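PDB 3U4F: mandelate racemase/muconate lactonizing enzyme family protein from Roseovarius nubinhibens ISM, which binds magnesium in an enolase-superfamily barrel and is probably a hydro-lyase, though its substrate is not established. Local coordinates for residues A[41-44]-A[45-49]; A[61-64]-A[65-69]; A[148-151]-A[152-155]. One frame throughout, in Å; residues are numbered along the deposited sequence.

Contact 1 of 3, residues A[41-44]-A[45-49]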
# COMPACT_ATOMS: atom_id res chain seq x y z
N VAL A 41 -11.54 14.45 -16.86
CA VAL A 41 -10.27 14.97 -17.37
C VAL A 41 -10.51 15.82 -18.61
O VAL A 41 -11.43 15.54 -19.37
CB VAL A 41 -9.21 13.88 -17.69
CG1 VAL A 41 -8.76 13.14 -16.40
CG2 VAL A 41 -9.69 12.88 -18.80
N THR A 42 -9.67 16.84 -18.79
CA THR A 42 -9.79 17.76 -19.94
C THR A 42 -8.44 17.85 -20.63
O THR A 42 -7.44 18.10 -19.98
CB THR A 42 -10.19 19.19 -19.50
OG1 THR A 42 -11.36 19.13 -18.69
CG2 THR A 42 -10.46 20.11 -20.73
N SER A 43 -8.43 17.62 -21.94
CA SER A 43 -7.20 17.74 -22.70
C SER A 43 -7.05 19.17 -23.20
O SER A 43 -8.00 19.97 -23.14
CB SER A 43 -7.17 16.74 -23.86
OG SER A 43 -8.25 16.99 -24.74
N GLU A 44 -5.86 19.49 -23.71
CA GLU A 44 -5.56 20.87 -24.11
C GLU A 44 -6.40 21.31 -25.31
O GLU A 44 -6.72 22.49 -25.42
CB GLU A 44 -4.05 21.09 -24.32
CG GLU A 44 -3.42 20.34 -25.46
CD GLU A 44 -1.96 20.77 -25.72
OE1 GLU A 44 -1.52 21.82 -25.19
OE2 GLU A 44 -1.27 20.04 -26.47
N ASP A 45 -6.81 20.36 -26.14
CA ASP A 45 -7.75 20.61 -27.25
C ASP A 45 -9.21 20.82 -26.82
O ASP A 45 -10.05 21.16 -27.65
CB ASP A 45 -7.69 19.48 -28.28
CG ASP A 45 -8.43 18.23 -27.81
OD1 ASP A 45 -7.82 17.41 -27.08
OD2 ASP A 45 -9.62 18.06 -28.18
N GLY A 46 -9.53 20.59 -25.55
CA GLY A 46 -10.89 20.80 -25.05
C GLY A 46 -11.70 19.53 -24.83
O GLY A 46 -12.74 19.58 -24.19
N ALA A 47 -11.24 18.39 -25.33
CA ALA A 47 -11.97 17.10 -25.15
C ALA A 47 -11.99 16.70 -23.67
O ALA A 47 -11.03 16.97 -22.95
CB ALA A 47 -11.34 16.01 -25.99
N ARG A 48 -13.09 16.08 -23.22
CA ARG A 48 -13.21 15.61 -21.84
C ARG A 48 -13.64 14.15 -21.77
O ARG A 48 -14.24 13.63 -22.71
CB ARG A 48 -14.17 16.49 -21.04
CG ARG A 48 -13.72 17.99 -21.05
CD ARG A 48 -14.53 18.87 -20.14
NE ARG A 48 -15.91 18.91 -20.57
CZ ARG A 48 -16.81 19.79 -20.13
NH1 ARG A 48 -16.44 20.70 -19.24
NH2 ARG A 48 -18.06 19.75 -20.58
N GLY A 49 -13.30 13.51 -20.65
CA GLY A 49 -13.65 12.10 -20.43
C GLY A 49 -13.96 11.96 -18.95
O GLY A 49 -13.44 12.72 -18.13
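With chi1 at 61° in Ser43 and 77° in Asp45, Ser43 OG and Asp45 CG each lie between the residue's own backbone N and carbonyl carbon, and this brings the serine hydroxyl onto the carboxylate two residues on. The resulting hydrogen bond, Ser43 OG to Asp45 OD1, measures 2.4 Å, so short that its exact length is doubtful. The other oxygen, Asp45 OD2, takes a weak bond from Ala47 N. A type I turn runs from Ser43 to Gly46, closed by Gly46 N on Ser43 O at 2.9 Å, the donor standing well above the carbonyl plane. Gly46 has a phi of 104°, where a CB would press on the preceding carbonyl oxygen. Ser43 N then bonds Ala47 O at 2.9 Å. Behind the turn, Thr42 and Arg48 form a non-hydrogen-bonded pair, their side chains alongside, with Thr42 OG1 3.5 Å from Arg48 CD. Val41 and Gly49 follow as a hydrogen-bonded pair, and Val41 packs on Ala110 and Leu114 of helix 98-119. Gly46, last residue of the type I turn, and Ala47 together face Ser43, the classic G1 beta bulge of a beta hairpin, here linking strands 37-43 and 48-52 in the N-terminal domain sheet.

Contact 2 of 3, residues A[61-64]-A[65-69]; sequences TCEV and LHRQV
Glu63 and Arg67 stand one turn apart on helix 58-73 of the N-terminal domain, a helix packed against the domain's antiparallel sheet on one flank and facing the second subunit on another. The tight side belongs to Cys62, Leu65 and His66. Leu65 reaches Ile28 and Thr30 of strand 25-32 and Ala103 of helix 98-119. The His66 ring is fixed by two bonds, NE2 to Thr30 OG1 and ND1 to Ser386 OG, while its CD2 lies 3.2 Å from Cys62 O. Within the helix, His66 N bonds Cys62 O at 3.1 Å and Arg67 N bonds Glu63 O at 2.8 Å. Further on the coil widens into a pi-type turn, where Val64 O receives Gln68 N at 2.7 Å and, weakly, Val69 N, which bonds chiefly to Leu65 O.

The Glu63-Arg67 side is looser and partly exposed, though both residues also touch Ile60 of the second subunit. Arg67 bends at both chi2 (78°) and chi3 (58°), which folds its guanidinium back toward Glu63. The planes are 67° apart, and a single pair of atoms makes the bond. Asp59 of the second subunit is the stronger partner of this arginine, and His57 of that subunit bonds its NH1. The intrahelical salt bridge runs from Arg67 NH2 to the anti side of Glu63 OE2, tilted out of the carboxylate plane, at 3.2 Å.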
# COMPACT_ATOMS: atom_id res chain seq x y z
N THR A 61 -9.36 8.96 -1.32
CA THR A 61 -8.75 8.66 -2.61
C THR A 61 -8.66 9.89 -3.51
O THR A 61 -7.64 10.13 -4.16
CB THR A 61 -9.52 7.52 -3.32
OG1 THR A 61 -9.50 6.38 -2.46
CG2 THR A 61 -8.88 7.15 -4.68
N CYS A 62 -9.73 10.68 -3.56
CA CYS A 62 -9.68 11.89 -4.39
C CYS A 62 -8.64 12.91 -3.86
O CYS A 62 -8.00 13.62 -4.64
CB CYS A 62 -11.08 12.50 -4.49
SG CYS A 62 -12.19 11.51 -5.56
N GLU A 63 -8.47 13.01 -2.54
CA GLU A 63 -7.41 13.90 -2.03
C GLU A 63 -6.02 13.40 -2.49
O GLU A 63 -5.18 14.20 -2.88
CB GLU A 63 -7.49 14.02 -0.52
CG GLU A 63 -6.56 15.11 0.08
CD GLU A 63 -6.93 16.53 -0.37
OE1 GLU A 63 -8.12 16.80 -0.58
OE2 GLU A 63 -6.01 17.38 -0.50
N VAL A 64 -5.79 12.08 -2.43
CA VAL A 64 -4.53 11.49 -2.89
C VAL A 64 -4.34 11.76 -4.38
O VAL A 64 -3.23 12.06 -4.88
CB VAL A 64 -4.55 9.95 -2.60
CG1 VAL A 64 -3.40 9.25 -3.29
CG2 VAL A 64 -4.51 9.69 -1.12
N LEU A 65 -5.45 11.68 -5.13
CA LEU A 65 -5.38 11.96 -6.56
C LEU A 65 -4.83 13.38 -6.80
O LEU A 65 -3.89 13.56 -7.58
CB LEU A 65 -6.78 11.81 -7.20
CG LEU A 65 -6.82 11.74 -8.74
CD1 LEU A 65 -8.13 11.10 -9.23
CD2 LEU A 65 -6.70 13.13 -9.30
N HIS A 66 -5.43 14.36 -6.13
CA HIS A 66 -4.99 15.76 -6.34
C HIS A 66 -3.58 15.99 -5.78
O HIS A 66 -2.77 16.68 -6.39
CB HIS A 66 -6.01 16.76 -5.78
CG HIS A 66 -7.28 16.80 -6.56
ND1 HIS A 66 -7.35 17.38 -7.81
CD2 HIS A 66 -8.51 16.31 -6.30
CE1 HIS A 66 -8.58 17.24 -8.29
NE2 HIS A 66 -9.31 16.60 -7.39
N ARG A 67 -3.29 15.36 -4.64
CA ARG A 67 -1.99 15.55 -3.97
C ARG A 67 -0.83 14.87 -4.67
O ARG A 67 0.29 15.40 -4.73
CB ARG A 67 -2.09 15.04 -2.53
CG ARG A 67 -0.87 15.45 -1.64
CD ARG A 67 -0.96 16.92 -1.16
NE ARG A 67 -2.18 17.15 -0.43
CZ ARG A 67 -2.34 16.97 0.89
NH1 ARG A 67 -1.32 16.57 1.66
NH2 ARG A 67 -3.52 17.19 1.44
N GLN A 68 -1.07 13.67 -5.20
CA GLN A 68 0.02 12.76 -5.58
C GLN A 68 -0.05 12.17 -6.97
O GLN A 68 0.92 11.55 -7.43
CB GLN A 68 0.08 11.61 -4.56
CG GLN A 68 0.58 12.06 -3.21
CD GLN A 68 0.48 10.95 -2.19
OE1 GLN A 68 1.44 10.21 -1.96
NE2 GLN A 68 -0.65 10.87 -1.52
N VAL A 69 -1.16 12.35 -7.68
CA VAL A 69 -1.26 11.85 -9.05
C VAL A 69 -1.32 13.00 -10.07
O VAL A 69 -0.50 13.07 -10.99
CB VAL A 69 -2.46 10.91 -9.19
CG1 VAL A 69 -2.59 10.38 -10.63
CG2 VAL A 69 -2.34 9.74 -8.21

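Contact 3 of 3, residues A[148-151]-A[152-155]; sequences HDEA and ERMK
Helix 147-161 is the connection of a beta-alpha-beta crossover in the TIM-type barrel of the enolase superfamily, and here Glu150 and Arg153, a turn apart, are clasped by a salt bridge. Arg153 approaches side-on and gives two nitrogens to a single oxygen: NE lies 2.8 Å from Glu150 OE2 and NH2 3.2 Å from the same Glu150 OE2. NE comes nearly along the C-O axis, whereas NH2 is received on the syn lone pair of that oxygen. Carboxylate and guanidinium are nearly coplanar, 12° apart, so the pair lies flat. Arg153 arrives there with CG between its backbone N and carbonyl carbon (chi1 71°) and an extended chain out to NE, while Glu150 bends at chi2 (79°) to meet it. Neither group rests on the other alone: Glu150 OE1 bonds Ser140 OG, and Arg153 NH1 forms a salt bridge with Glu337. These extra partners probably hold both planes in place.

On the more exposed flank, Glu152 CG sits over one face of the His148 ring, 4.0 Å from its centroid, a CH-pi contact. The carboxylate beyond is held by other charges, with Glu152 OE2 2.8 Å from Lys155 NZ and Glu152 OE1 paired with Arg156. Lys155 NZ also forms a salt bridge with Glu195. Between these polar flanks the backbone keeps the regular alpha-helical bonds, among them Lys155 N to Ala151 O at 3.0 Å.

Met154, modelled as selenomethionine, is buried, packing on Phe166 of strand 165-169 and on Met192 and Met196 of helix 184-196. Thus the helix lies against the strand that follows it and beside the next barrel helix, with Ala151 touching Glu195 of that neighbour.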
# COMPACT_ATOMS: atom_id res chain seq x y z
N HIS A 148 -30.15 -21.76 3.28
CA HIS A 148 -31.51 -21.91 2.73
C HIS A 148 -31.93 -20.65 1.98
O HIS A 148 -32.37 -20.74 0.85
CB HIS A 148 -32.55 -22.23 3.82
CG HIS A 148 -33.97 -22.11 3.35
ND1 HIS A 148 -34.70 -23.20 2.91
CD2 HIS A 148 -34.80 -21.04 3.27
CE1 HIS A 148 -35.92 -22.81 2.59
NE2 HIS A 148 -36.00 -21.50 2.78
N ASP A 149 -31.78 -19.51 2.64
CA ASP A 149 -32.19 -18.21 2.12
C ASP A 149 -31.36 -17.80 0.93
O ASP A 149 -31.87 -17.15 0.03
CB ASP A 149 -32.12 -17.14 3.20
CG ASP A 149 -33.28 -17.23 4.22
OD1 ASP A 149 -34.23 -18.01 3.97
OD2 ASP A 149 -33.21 -16.54 5.26
N GLU A 150 -30.08 -18.17 0.95
CA GLU A 150 -29.17 -17.96 -0.18
C GLU A 150 -29.64 -18.73 -1.42
O GLU A 150 -29.77 -18.14 -2.51
CB GLU A 150 -27.73 -18.35 0.22
CG GLU A 150 -26.69 -18.03 -0.83
CD GLU A 150 -26.30 -16.55 -0.84
OE1 GLU A 150 -25.18 -16.25 -0.39
OE2 GLU A 150 -27.11 -15.71 -1.29
N ALA A 151 -29.93 -20.02 -1.27
CA ALA A 151 -30.48 -20.81 -2.37
C ALA A 151 -31.77 -20.19 -2.90
O ALA A 151 -31.97 -20.13 -4.11
CB ALA A 151 -30.74 -22.28 -1.93
N GLU A 152 -32.66 -19.77 -2.00
CA GLU A 152 -33.98 -19.32 -2.44
C GLU A 152 -33.91 -18.04 -3.27
O GLU A 152 -34.58 -17.94 -4.30
CB GLU A 152 -34.96 -19.16 -1.27
CG GLU A 152 -35.46 -20.50 -0.66
CD GLU A 152 -35.97 -21.49 -1.72
OE1 GLU A 152 -36.88 -21.12 -2.51
OE2 GLU A 152 -35.46 -22.63 -1.79
N ARG A 153 -33.10 -17.07 -2.84
CA ARG A 153 -32.92 -15.86 -3.64
C ARG A 153 -32.19 -16.11 -4.97
O ARG A 153 -32.53 -15.47 -5.98
CB ARG A 153 -32.27 -14.72 -2.84
CG ARG A 153 -30.78 -14.88 -2.49
CD ARG A 153 -30.18 -13.48 -2.25
NE ARG A 153 -28.80 -13.51 -1.74
CZ ARG A 153 -28.11 -12.43 -1.37
NH1 ARG A 153 -28.64 -11.21 -1.45
NH2 ARG A 153 -26.89 -12.59 -0.90
N MSE A 154 -31.22 -17.02 -5.00
CA MSE A 154 -30.57 -17.35 -6.28
C MSE A 154 -31.58 -17.95 -7.27
O MSE A 154 -31.53 -17.62 -8.45
CB MSE A 154 -29.37 -18.29 -6.12
CG MSE A 154 -28.18 -17.69 -5.38
SE MSE A 154 -27.61 -15.91 -6.05
CE MSE A 154 -25.89 -15.85 -5.12
N LYS A 155 -32.48 -18.82 -6.79
CA LYS A 155 -33.56 -19.31 -7.66
C LYS A 155 -34.44 -18.17 -8.19
O LYS A 155 -34.76 -18.14 -9.38
CB LYS A 155 -34.42 -20.39 -6.98
CG LYS A 155 -33.66 -21.67 -6.74
CD LYS A 155 -34.54 -22.81 -6.27
CE LYS A 155 -34.72 -22.75 -4.78
NZ LYS A 155 -35.21 -24.03 -4.19

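Contacts 1 and 2 belong to the N-terminal domain, on the same side of the chain's centre, with strand 48-52 leading on to helix 58-73; their centres are about 19 Å apart. Contact 3 lies in the barrel on the opposite side, its centre about 42 Å from that of contact 2. Contact 2 is the most buried and alone of the three meets the second subunit, so its arginine bridges chains as well as turns of helix. Contact 1 is a partly exposed hairpin end held largely by backbone bonds. Contact 3, also partly buried, sets charged networks within its own chain around a buried hydrophobic residue.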